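Local atomic coordinates of HIAXHD3 (Humicola insolens, PDB entry 3ZXK), a protein that hydrolyses terminal alpha-L-arabinofuranosyl residues, acting as an exo-arabinofuranosidase of glycoside hydrolase family 43 that targets side chains, probably those of xylan. Residues Gln187-Glu192 with Ala213-Arg218; Asn202-Val207 with Leu280-Asp285; Arg231-Arg236 with Trp260-Phe265. One frame throughout, in Å; residues are numbered along the deposited sequence.

In the fold
All three interactions lie in the family 43 catalytic part of the chain, on the same side of its centre. Interactions 1 and 3 are buried. Strand 213-219 takes part in interaction 1, where it meets the loop before strand 192-199; its sheet neighbours 228-232 and 234-235 carry one side of interaction 3, facing the next sheet across a layer of hydrocarbon. Interaction 2 joins the same two sheets as interaction 3, farther from the centre of the chain, where a partly exposed tryptophan packs on a tyrosine. The chemistry follows position: a tyrosine-glutamine hydrogen bond in the loop that leads to the sugar-binding Glu192, aromatic packing near the rim, and aliphatic-aromatic contact in the core. Arg231 and Asp285 tie interactions 2 and 3 by a salt bridge.

Interaction 1: Gln187-Glu192 with Ala213-Arg218; sequences QGQTVE and AEYVLR. With XYP (beta-D-xylopyranose), chain C.
Val191 and Tyr215 mark the closest approach of the two backbones, and with 8.7 Å from Val191 CA to Tyr215 CA the loop 187-192 is too far from strand 213-218 to pair with it as a strand, so side chains span the gap. Tyr215 does most of the reaching: CG sits beside the backbone N and anti to the carbonyl carbon (chi1 -55°), which sends the ring toward the loop. Its hydroxyl donates to the side-chain carbonyl of Gln189, with Tyr215 OH 2.8 Å from Gln189 OE1. The donor lies in the carbonyl plane on a lone pair, at a C=O...O angle of 144°, and the amide is turned just 21° from the ring plane. Arg209 adds a weak hydrogen bond to the same oxygen. Nearer the strand, the methyl Val191 CG1 meets the ring at its edge, 4.0 Å from Tyr215 CD2; a branched aliphatic residue suits this buried spot. A phenylalanine in place of Tyr215 would probably keep that apolar edge contact but leave Gln189 OE1 without its hydroxyl donor and the amide freer to turn. One residue on, Glu192 OE2 accepts a hydrogen bond from xylose O3 at 2.9 Å, while Tyr142 and Asn160 hold its OE1. The arrangement is that of a loop between two blades of the five-bladed beta-propeller of family 43, packed against the blade that follows, just before Glu192 of the glycan pocket.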
loop_
_atom_site.group_PDB
_atom_site.type_symbol
_atom_site.label_atom_id
_atom_site.label_comp_id
_atom_site.label_asym_id
_atom_site.label_seq_id
_atom_site.Cartn_x
_atom_site.Cartn_y
_atom_site.Cartn_z
ATOM N N GLN A 187 -8.735 -30.005 9.563
ATOM C CA GLN A 187 -8.726 -30.713 8.280
ATOM C C GLN A 187 -7.446 -30.378 7.509
ATOM O O GLN A 187 -7.322 -30.649 6.317
ATOM C CB GLN A 187 -9.983 -30.390 7.454
ATOM C CG GLN A 187 -11.207 -31.195 7.855
ATOM C CD GLN A 187 -11.922 -30.662 9.086
ATOM O OE1 GLN A 187 -12.331 -29.502 9.132
ATOM N NE2 GLN A 187 -12.122 -31.536 10.079
ATOM N N GLY A 188 -6.485 -29.788 8.207
ATOM C CA GLY A 188 -5.179 -29.495 7.616
ATOM C C GLY A 188 -5.139 -28.325 6.650
ATOM O O GLY A 188 -4.141 -28.143 5.957
ATOM N N GLN A 189 -6.206 -27.521 6.617
ATOM C CA GLN A 189 -6.250 -26.307 5.797
ATOM C C GLN A 189 -5.241 -25.303 6.334
ATOM O O GLN A 189 -5.068 -25.162 7.551
ATOM C CB GLN A 189 -7.639 -25.660 5.841
ATOM C CG GLN A 189 -8.766 -26.425 5.161
ATOM C CD GLN A 189 -10.135 -25.785 5.396
ATOM O OE1 GLN A 189 -10.256 -24.715 6.021
ATOM N NE2 GLN A 189 -11.177 -26.450 4.922
ATOM N N THR A 190 -4.612 -24.576 5.427
ATOM C CA THR A 190 -3.695 -23.499 5.786
ATOM C C THR A 190 -4.436 -22.273 6.311
ATOM O O THR A 190 -5.364 -21.788 5.673
ATOM C CB THR A 190 -2.884 -23.095 4.555
ATOM O OG1 THR A 190 -2.105 -24.219 4.135
ATOM C CG2 THR A 190 -1.968 -21.891 4.849
ATOM N N VAL A 191 -4.040 -21.788 7.484
ATOM C CA VAL A 191 -4.436 -20.448 7.880
ATOM C C VAL A 191 -3.229 -19.519 8.063
ATOM O O VAL A 191 -2.095 -19.978 8.226
ATOM C CB VAL A 191 -5.355 -20.448 9.124
ATOM C CG1 VAL A 191 -6.602 -21.312 8.868
ATOM C CG2 VAL A 191 -4.623 -20.935 10.377
ATOM N N GLU A 192 -3.477 -18.216 7.958
ATOM C CA GLU A 192 -2.438 -17.177 8.114
ATOM C C GLU A 192 -3.150 -15.844 8.404
ATOM O O GLU A 192 -4.322 -15.808 8.747
ATOM C CB GLU A 192 -1.518 -17.080 6.864
ATOM C CG GLU A 192 -2.172 -16.587 5.570
ATOM C CD GLU A 192 -1.178 -16.332 4.427
ATOM O OE1 GLU A 192 0.025 -16.677 4.526
ATOM O OE2 GLU A 192 -1.593 -15.785 3.383
ATOM N N ALA A 213 -11.649 -17.228 2.799
ATOM C CA ALA A 213 -12.359 -17.358 4.079
ATOM C C ALA A 213 -11.633 -16.668 5.191
ATOM O O ALA A 213 -10.406 -16.492 5.125
ATOM C CB ALA A 213 -12.624 -18.835 4.474
ATOM N N GLU A 214 -12.405 -16.263 6.195
ATOM C CA GLU A 214 -11.879 -15.731 7.449
ATOM C C GLU A 214 -12.499 -16.539 8.597
ATOM O O GLU A 214 -13.710 -16.769 8.592
ATOM C CB GLU A 214 -12.232 -14.261 7.603
ATOM C CG GLU A 214 -11.543 -13.583 8.791
ATOM C CD GLU A 214 -10.081 -13.200 8.491
ATOM O OE1 GLU A 214 -9.596 -13.467 7.372
ATOM O OE2 GLU A 214 -9.405 -12.650 9.390
ATOM N N TYR A 215 -11.657 -16.975 9.535
ATOM C CA TYR A 215 -12.114 -17.647 10.743
ATOM C C TYR A 215 -11.892 -16.763 11.942
ATOM O O TYR A 215 -10.966 -15.955 11.974
ATOM C CB TYR A 215 -11.428 -19.012 10.924
ATOM C CG TYR A 215 -11.573 -19.952 9.734
ATOM C CD1 TYR A 215 -12.795 -20.111 9.080
ATOM C CD2 TYR A 215 -10.489 -20.686 9.275
ATOM C CE1 TYR A 215 -12.928 -20.974 7.996
ATOM C CE2 TYR A 215 -10.605 -21.554 8.201
ATOM C CZ TYR A 215 -11.833 -21.697 7.565
ATOM O OH TYR A 215 -11.969 -22.545 6.486
ATOM N N VAL A 216 -12.786 -16.871 12.908
ATOM C CA VAL A 216 -12.567 -16.238 14.196
ATOM C C VAL A 216 -12.184 -17.313 15.191
ATOM O O VAL A 216 -12.878 -18.323 15.321
ATOM C CB VAL A 216 -13.751 -15.333 14.663
ATOM C CG1 VAL A 216 -15.110 -16.009 14.513
ATOM C CG2 VAL A 216 -13.508 -14.865 16.106
ATOM N N LEU A 217 -11.037 -17.143 15.839
ATOM C CA LEU A 217 -10.611 -18.079 16.890
ATOM C C LEU A 217 -10.806 -17.431 18.254
ATOM O O LEU A 217 -10.581 -16.236 18.390
ATOM C CB LEU A 217 -9.133 -18.447 16.740
ATOM C CG LEU A 217 -8.611 -18.698 15.333
ATOM C CD1 LEU A 217 -7.130 -19.030 15.394
ATOM C CD2 LEU A 217 -9.415 -19.785 14.679
ATOM N N ARG A 218 -11.185 -18.225 19.255
ATOM C CA ARG A 218 -11.347 -17.733 20.629
ATOM C C ARG A 218 -10.660 -18.699 21.595
ATOM O O ARG A 218 -10.776 -19.941 21.467
ATOM C CB ARG A 218 -12.829 -17.577 20.988
ATOM C CG ARG A 218 -13.079 -16.857 22.324
ATOM C CD ARG A 218 -14.564 -16.721 22.597
ATOM N NE ARG A 218 -15.133 -18.008 23.004
ATOM C CZ ARG A 218 -16.431 -18.207 23.224
ATOM N NH1 ARG A 218 -17.282 -17.193 23.075
ATOM N NH2 ARG A 218 -16.872 -19.400 23.604
HETATM C C1 XYP C . -1.499 -16.980 -1.734
HETATM C C2 XYP C . -1.388 -16.132 -0.461
HETATM C C3 XYP C . 0.064 -15.832 -0.106
HETATM C C4 XYP C . 0.831 -17.138 0.083
HETATM C C5 XYP C . 0.163 -18.302 -0.650
HETATM O O2 XYP C . -2.056 -14.878 -0.624
HETATM O O3 XYP C . 0.113 -15.054 1.098
HETATM O O4 XYP C . 2.214 -16.777 0.083
HETATM O O5 XYP C . -0.363 -17.842 -1.893
#

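Interaction 2: Asn202-Val207 with Leu280-Asp285; sequences NYYILV and LRWTAD
The ring of Tyr204 takes the six-membered ring of Trp282 on one face, with Trp282 CH2 4.2 Å above the tyrosine plane and displaced toward its rim. From the other side of the pair, the indole presents its edge, and Tyr204 CE2 lies there in the indole plane. The two planes stand at 77° with centroids 5.5 Å apart, a T-shaped stack in which tryptophan supplies the edge and tyrosine the face. The touching corner of the indole is CZ3, which comes to 3.8 Å from Tyr204 CZ and 3.7 Å from Tyr204 OH. The side chains come from opposite directions, and the size of the two rings lets them bridge backbones whose nearest alpha carbons, Tyr204 CA and Trp282 CA, are 13.0 Å apart. Each ring has further company. Tyr204 OH is hydrogen-bonded to the backbone oxygen of Gly286, which fixes the outer end of the tyrosine, and Trp282 also meets Trp260 edge-to-face and Arg200 in a cation-pi contact. Strand 202-207 and the end of strand 273-282 belong to successive sheets of the propeller, and the pair joins them toward the outside, with tyrosine buried and tryptophan partly exposed. The contact is probably held mainly by dispersion, with a modest electrostatic match of C-H edge to pi face, so the join depends on shape and ring orientation, while tyrosine's one polar side-chain atom is satisfied by the main chain.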
loop_
_atom_site.group_PDB
_atom_site.type_symbol
_atom_site.label_atom_id
_atom_site.label_comp_id
_atom_site.label_asym_id
_atom_site.label_seq_id
_atom_site.Cartn_x
_atom_site.Cartn_y
_atom_site.Cartn_z
ATOM N N ASN A 202 -12.050 -11.800 26.940
ATOM C CA ASN A 202 -11.667 -12.954 26.137
ATOM C C ASN A 202 -10.626 -12.637 25.065
ATOM O O ASN A 202 -10.535 -11.509 24.615
ATOM C CB ASN A 202 -12.913 -13.524 25.456
ATOM C CG ASN A 202 -13.864 -14.193 26.425
ATOM O OD1 ASN A 202 -13.465 -15.030 27.231
ATOM N ND2 ASN A 202 -15.135 -13.840 26.338
ATOM N N TYR A 203 -9.883 -13.647 24.634
ATOM C CA TYR A 203 -8.891 -13.474 23.572
ATOM C C TYR A 203 -9.394 -14.054 22.266
ATOM O O TYR A 203 -9.865 -15.187 22.214
ATOM C CB TYR A 203 -7.553 -14.129 23.948
ATOM C CG TYR A 203 -6.944 -13.484 25.171
ATOM C CD1 TYR A 203 -7.279 -13.920 26.451
ATOM C CD2 TYR A 203 -6.052 -12.397 25.045
ATOM C CE1 TYR A 203 -6.769 -13.314 27.588
ATOM C CE2 TYR A 203 -5.520 -11.779 26.179
ATOM C CZ TYR A 203 -5.869 -12.258 27.449
ATOM O OH TYR A 203 -5.382 -11.668 28.615
ATOM N N TYR A 204 -9.294 -13.250 21.226
ATOM C CA TYR A 204 -9.694 -13.629 19.886
ATOM C C TYR A 204 -8.519 -13.464 18.933
ATOM O O TYR A 204 -7.717 -12.512 19.031
ATOM C CB TYR A 204 -10.867 -12.768 19.401
ATOM C CG TYR A 204 -12.141 -12.929 20.209
ATOM C CD1 TYR A 204 -12.314 -12.248 21.398
ATOM C CD2 TYR A 204 -13.180 -13.775 19.778
ATOM C CE1 TYR A 204 -13.466 -12.385 22.145
ATOM C CE2 TYR A 204 -14.361 -13.903 20.515
ATOM C CZ TYR A 204 -14.473 -13.227 21.729
ATOM O OH TYR A 204 -15.599 -13.308 22.505
ATOM N N ILE A 205 -8.469 -14.349 17.950
ATOM C CA ILE A 205 -7.514 -14.199 16.852
ATOM C C ILE A 205 -8.301 -14.383 15.566
ATOM O O ILE A 205 -9.042 -15.350 15.427
ATOM C CB ILE A 205 -6.346 -15.226 16.916
ATOM C CG1 ILE A 205 -5.538 -15.054 18.208
ATOM C CG2 ILE A 205 -5.448 -15.058 15.694
ATOM C CD1 ILE A 205 -4.574 -16.183 18.504
ATOM N N LEU A 206 -8.181 -13.439 14.645
ATOM C CA LEU A 206 -8.750 -13.602 13.317
ATOM C C LEU A 206 -7.690 -14.151 12.390
ATOM O O LEU A 206 -6.555 -13.653 12.378
ATOM C CB LEU A 206 -9.231 -12.254 12.778
ATOM C CG LEU A 206 -10.741 -12.072 12.746
ATOM C CD1 LEU A 206 -11.297 -12.032 14.171
ATOM C CD2 LEU A 206 -11.083 -10.804 11.950
ATOM N N VAL A 207 -8.055 -15.162 11.610
ATOM C CA VAL A 207 -7.149 -15.734 10.604
ATOM C C VAL A 207 -7.871 -15.906 9.279
ATOM O O VAL A 207 -9.098 -16.006 9.256
ATOM C CB VAL A 207 -6.534 -17.101 11.055
ATOM C CG1 VAL A 207 -5.746 -16.969 12.352
ATOM C CG2 VAL A 207 -7.625 -18.173 11.255
ATOM N N LEU A 280 -20.674 -6.006 12.342
ATOM C CA LEU A 280 -20.744 -7.255 13.095
ATOM C C LEU A 280 -21.844 -7.223 14.142
ATOM O O LEU A 280 -22.147 -6.182 14.684
ATOM C CB LEU A 280 -19.427 -7.464 13.833
ATOM C CG LEU A 280 -18.203 -7.755 12.990
ATOM C CD1 LEU A 280 -16.984 -7.743 13.894
ATOM C CD2 LEU A 280 -18.319 -9.089 12.265
ATOM N N ARG A 281 -22.435 -8.382 14.424
ATOM C CA ARG A 281 -23.242 -8.560 15.629
ATOM C C ARG A 281 -22.521 -9.600 16.492
ATOM O O ARG A 281 -21.695 -10.369 16.005
ATOM C CB ARG A 281 -24.666 -9.029 15.284
ATOM C CG ARG A 281 -24.704 -10.344 14.538
ATOM C CD ARG A 281 -26.114 -10.821 14.212
ATOM N NE ARG A 281 -26.005 -12.029 13.404
ATOM C CZ ARG A 281 -26.222 -12.089 12.091
ATOM N NH1 ARG A 281 -26.631 -11.013 11.423
ATOM N NH2 ARG A 281 -26.067 -13.239 11.449
ATOM N N TRP A 282 -22.801 -9.593 17.779
ATOM C CA TRP A 282 -22.247 -10.588 18.677
ATOM C C TRP A 282 -23.327 -11.546 19.073
ATOM O O TRP A 282 -24.440 -11.134 19.403
ATOM C CB TRP A 282 -21.649 -9.899 19.892
ATOM C CG TRP A 282 -20.362 -9.199 19.529
ATOM C CD1 TRP A 282 -20.192 -7.922 18.998
ATOM C CD2 TRP A 282 -19.032 -9.779 19.584
ATOM N NE1 TRP A 282 -18.861 -7.662 18.778
ATOM C CE2 TRP A 282 -18.106 -8.742 19.114
ATOM C CE3 TRP A 282 -18.523 -11.003 20.014
ATOM C CZ2 TRP A 282 -16.738 -8.957 19.053
ATOM C CZ3 TRP A 282 -17.144 -11.207 19.949
ATOM C CH2 TRP A 282 -16.275 -10.197 19.492
ATOM N N THR A 283 -23.014 -12.840 19.035
ATOM C CA THR A 283 -23.936 -13.841 19.541
ATOM C C THR A 283 -24.016 -13.769 21.064
ATOM O O THR A 283 -23.145 -13.193 21.739
ATOM C CB THR A 283 -23.558 -15.278 19.128
ATOM O OG1 THR A 283 -22.350 -15.654 19.797
ATOM C CG2 THR A 283 -23.367 -15.379 17.618
ATOM N N ALA A 284 -25.087 -14.333 21.608
ATOM C CA ALA A 284 -25.226 -14.418 23.057
ATOM C C ALA A 284 -24.097 -15.267 23.635
ATOM O O ALA A 284 -23.662 -15.004 24.747
ATOM C CB ALA A 284 -26.580 -14.995 23.437
ATOM N N ASP A 285 -23.621 -16.273 22.883
ATOM C CA ASP A 285 -22.517 -17.103 23.388
ATOM C C ASP A 285 -21.097 -16.527 23.139
ATOM O O ASP A 285 -20.097 -17.210 23.376
ATOM C CB ASP A 285 -22.653 -18.611 23.033
ATOM C CG ASP A 285 -22.635 -18.898 21.540
ATOM O OD1 ASP A 285 -22.456 -17.967 20.726
ATOM O OD2 ASP A 285 -22.811 -20.104 21.185
#

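Interaction 3: Arg231-Arg236 with Trp260-Phe265; sequences RTLVSR and WHYVAF
Leu233 and Tyr262 both carry CG anti to the backbone N, chi1 -173° in the leucine and 176° in the tyrosine, and these torsions send the two side chains across the gap between sheets until they meet. The leucine methyl CD2 settles over the middle of the phenol ring: it stands 3.9 Å from the Tyr262 centroid and 12° off the ring normal, a well-centred CH-pi contact in which Leu233 CD2 is almost equally far from several ring carbons. On the opposite face of the ring lies the backbone N of Ala264, 4.2 Å above the plane and toward the rim. Val234 comes in differently, its CG1 lying at the ring edge near the plane, 4.4 Å from Tyr262 CE2. The ring thus meets one methyl on a face and another at the edge, and aliphatic residues suit both positions because the contact is buried and wholly apolar. The hydroxyl of Tyr262 is hydrogen-bonded to the backbone oxygen of Gln249, which satisfies its polar end.

Successive residues of a regular strand point to opposite sides, yet Leu233 and Val234 both reach Tyr262. The reason is a classic beta bulge, in which these two residues together face Glu214 on the neighbouring strand as the chain turns a corner at Leu233. The backbones stay well apart, 9.4 Å from Leu233 CA to Tyr262 CA, so the join is made by side chains. Farther along strand 260-267, Phe265 touches the bound arabinofuranose and belongs to the glycan pocket. The arrangement is a hydrophobic interface between adjacent blades of the family 43 five-bladed beta-propeller, with the side chain of Tyr262 about 10 Å from the nearest atom of that arabinofuranose.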
loop_
_atom_site.group_PDB
_atom_site.type_symbol
_atom_site.label_atom_id
_atom_site.label_comp_id
_atom_site.label_asym_id
_atom_site.label_seq_id
_atom_site.Cartn_x
_atom_site.Cartn_y
_atom_site.Cartn_z
ATOM N N ARG A 231 -14.664 -20.551 14.694
ATOM C CA ARG A 231 -15.915 -20.494 13.940
ATOM C C ARG A 231 -15.629 -19.754 12.649
ATOM O O ARG A 231 -14.708 -18.975 12.572
ATOM C CB ARG A 231 -16.988 -19.703 14.690
ATOM C CG ARG A 231 -17.560 -20.405 15.906
ATOM C CD ARG A 231 -18.860 -19.757 16.350
ATOM N NE ARG A 231 -19.369 -20.429 17.542
ATOM C CZ ARG A 231 -20.502 -20.119 18.156
ATOM N NH1 ARG A 231 -21.264 -19.143 17.683
ATOM N NH2 ARG A 231 -20.871 -20.785 19.251
ATOM N N THR A 232 -16.452 -19.983 11.637
ATOM C CA THR A 232 -16.337 -19.233 10.396
ATOM C C THR A 232 -16.865 -17.815 10.581
ATOM O O THR A 232 -17.923 -17.605 11.180
ATOM C CB THR A 232 -17.100 -19.968 9.302
ATOM O OG1 THR A 232 -16.463 -21.239 9.098
ATOM C CG2 THR A 232 -17.110 -19.156 7.987
ATOM N N LEU A 233 -16.122 -16.836 10.099
ATOM C CA LEU A 233 -16.647 -15.472 10.014
ATOM C C LEU A 233 -17.213 -15.227 8.605
ATOM O O LEU A 233 -18.358 -14.768 8.438
ATOM C CB LEU A 233 -15.550 -14.459 10.376
ATOM C CG LEU A 233 -15.957 -12.995 10.503
ATOM C CD1 LEU A 233 -17.017 -12.795 11.579
ATOM C CD2 LEU A 233 -14.715 -12.171 10.792
ATOM N N VAL A 234 -16.417 -15.516 7.589
ATOM C CA VAL A 234 -16.934 -15.547 6.223
ATOM C C VAL A 234 -16.287 -16.700 5.490
ATOM O O VAL A 234 -15.123 -17.043 5.738
ATOM C CB VAL A 234 -16.691 -14.258 5.397
ATOM C CG1 VAL A 234 -17.453 -13.058 5.954
ATOM C CG2 VAL A 234 -15.201 -14.000 5.189
ATOM N N SER A 235 -17.018 -17.288 4.557
ATOM C CA SER A 235 -16.401 -18.296 3.694
ATOM C C SER A 235 -17.043 -18.214 2.341
ATOM O O SER A 235 -18.256 -18.482 2.195
ATOM C CB SER A 235 -16.543 -19.695 4.285
ATOM O OG SER A 235 -15.912 -20.658 3.449
ATOM N N ARG A 236 -16.238 -17.796 1.367
ATOM C CA ARG A 236 -16.673 -17.639 -0.027
ATOM C C ARG A 236 -17.952 -16.803 -0.082
ATOM O O ARG A 236 -18.878 -17.125 -0.825
ATOM C CB ARG A 236 -16.865 -19.011 -0.692
ATOM C CG ARG A 236 -15.580 -19.850 -0.689
ATOM C CD ARG A 236 -15.698 -21.164 -1.472
ATOM N NE ARG A 236 -15.805 -20.924 -2.913
ATOM C CZ ARG A 236 -14.780 -20.701 -3.728
ATOM N NH1 ARG A 236 -13.532 -20.675 -3.260
ATOM N NH2 ARG A 236 -15.009 -20.485 -5.025
ATOM N N TRP A 260 -19.222 -3.082 16.541
ATOM C CA TRP A 260 -18.049 -3.612 15.866
ATOM C C TRP A 260 -18.226 -3.741 14.379
ATOM O O TRP A 260 -19.336 -3.895 13.890
ATOM C CB TRP A 260 -17.700 -4.968 16.448
ATOM C CG TRP A 260 -17.072 -4.862 17.801
ATOM C CD1 TRP A 260 -17.689 -4.595 19.032
ATOM C CD2 TRP A 260 -15.656 -4.981 18.090
ATOM N NE1 TRP A 260 -16.761 -4.584 20.028
ATOM C CE2 TRP A 260 -15.517 -4.790 19.536
ATOM C CE3 TRP A 260 -14.524 -5.227 17.322
ATOM C CZ2 TRP A 260 -14.284 -4.855 20.172
ATOM C CZ3 TRP A 260 -13.281 -5.287 17.964
ATOM C CH2 TRP A 260 -13.169 -5.107 19.364
ATOM N N HIS A 261 -17.117 -3.668 13.654
ATOM C CA HIS A 261 -17.115 -3.713 12.189
ATOM C C HIS A 261 -15.990 -4.593 11.705
ATOM O O HIS A 261 -14.908 -4.648 12.317
ATOM C CB HIS A 261 -16.990 -2.291 11.650
ATOM C CG HIS A 261 -18.125 -1.406 12.088
ATOM N ND1 HIS A 261 -19.241 -1.243 11.351
ATOM C CD2 HIS A 261 -18.331 -0.711 13.283
ATOM C CE1 HIS A 261 -20.109 -0.441 12.020
ATOM N NE2 HIS A 261 -19.550 -0.120 13.206
ATOM N N TYR A 262 -16.224 -5.294 10.603
ATOM C CA TYR A 262 -15.178 -6.138 10.002
ATOM C C TYR A 262 -14.673 -5.378 8.753
ATOM O O TYR A 262 -15.473 -5.018 7.853
ATOM C CB TYR A 262 -15.737 -7.541 9.682
ATOM C CG TYR A 262 -14.773 -8.473 8.971
ATOM C CD1 TYR A 262 -13.383 -8.372 9.158
ATOM C CD2 TYR A 262 -15.245 -9.452 8.089
ATOM C CE1 TYR A 262 -12.503 -9.219 8.504
ATOM C CE2 TYR A 262 -14.382 -10.281 7.426
ATOM C CZ TYR A 262 -13.022 -10.155 7.608
ATOM O OH TYR A 262 -12.195 -11.015 6.913
ATOM N N VAL A 263 -13.376 -5.090 8.730
ATOM C CA VAL A 263 -12.759 -4.422 7.575
ATOM C C VAL A 263 -11.934 -5.498 6.899
ATOM O O VAL A 263 -10.927 -5.944 7.437
ATOM C CB VAL A 263 -11.845 -3.234 7.969
ATOM C CG1 VAL A 263 -11.346 -2.524 6.726
ATOM C CG2 VAL A 263 -12.609 -2.250 8.837
ATOM N N ALA A 264 -12.376 -5.930 5.728
ATOM C CA ALA A 264 -11.659 -6.994 4.989
ATOM C C ALA A 264 -11.086 -6.392 3.716
ATOM O O ALA A 264 -11.281 -5.194 3.464
ATOM C CB ALA A 264 -12.597 -8.164 4.649
ATOM N N PHE A 265 -10.379 -7.165 2.888
ATOM C CA PHE A 265 -10.116 -6.624 1.562
ATOM C C PHE A 265 -10.488 -7.608 0.482
ATOM O O PHE A 265 -10.656 -8.818 0.747
ATOM C CB PHE A 265 -8.646 -6.134 1.384
ATOM C CG PHE A 265 -7.623 -7.178 1.698
ATOM C CD1 PHE A 265 -7.261 -8.122 0.732
ATOM C CD2 PHE A 265 -7.020 -7.226 2.962
ATOM C CE1 PHE A 265 -6.311 -9.100 1.019
ATOM C CE2 PHE A 265 -6.069 -8.182 3.240
ATOM C CZ PHE A 265 -5.710 -9.115 2.277
#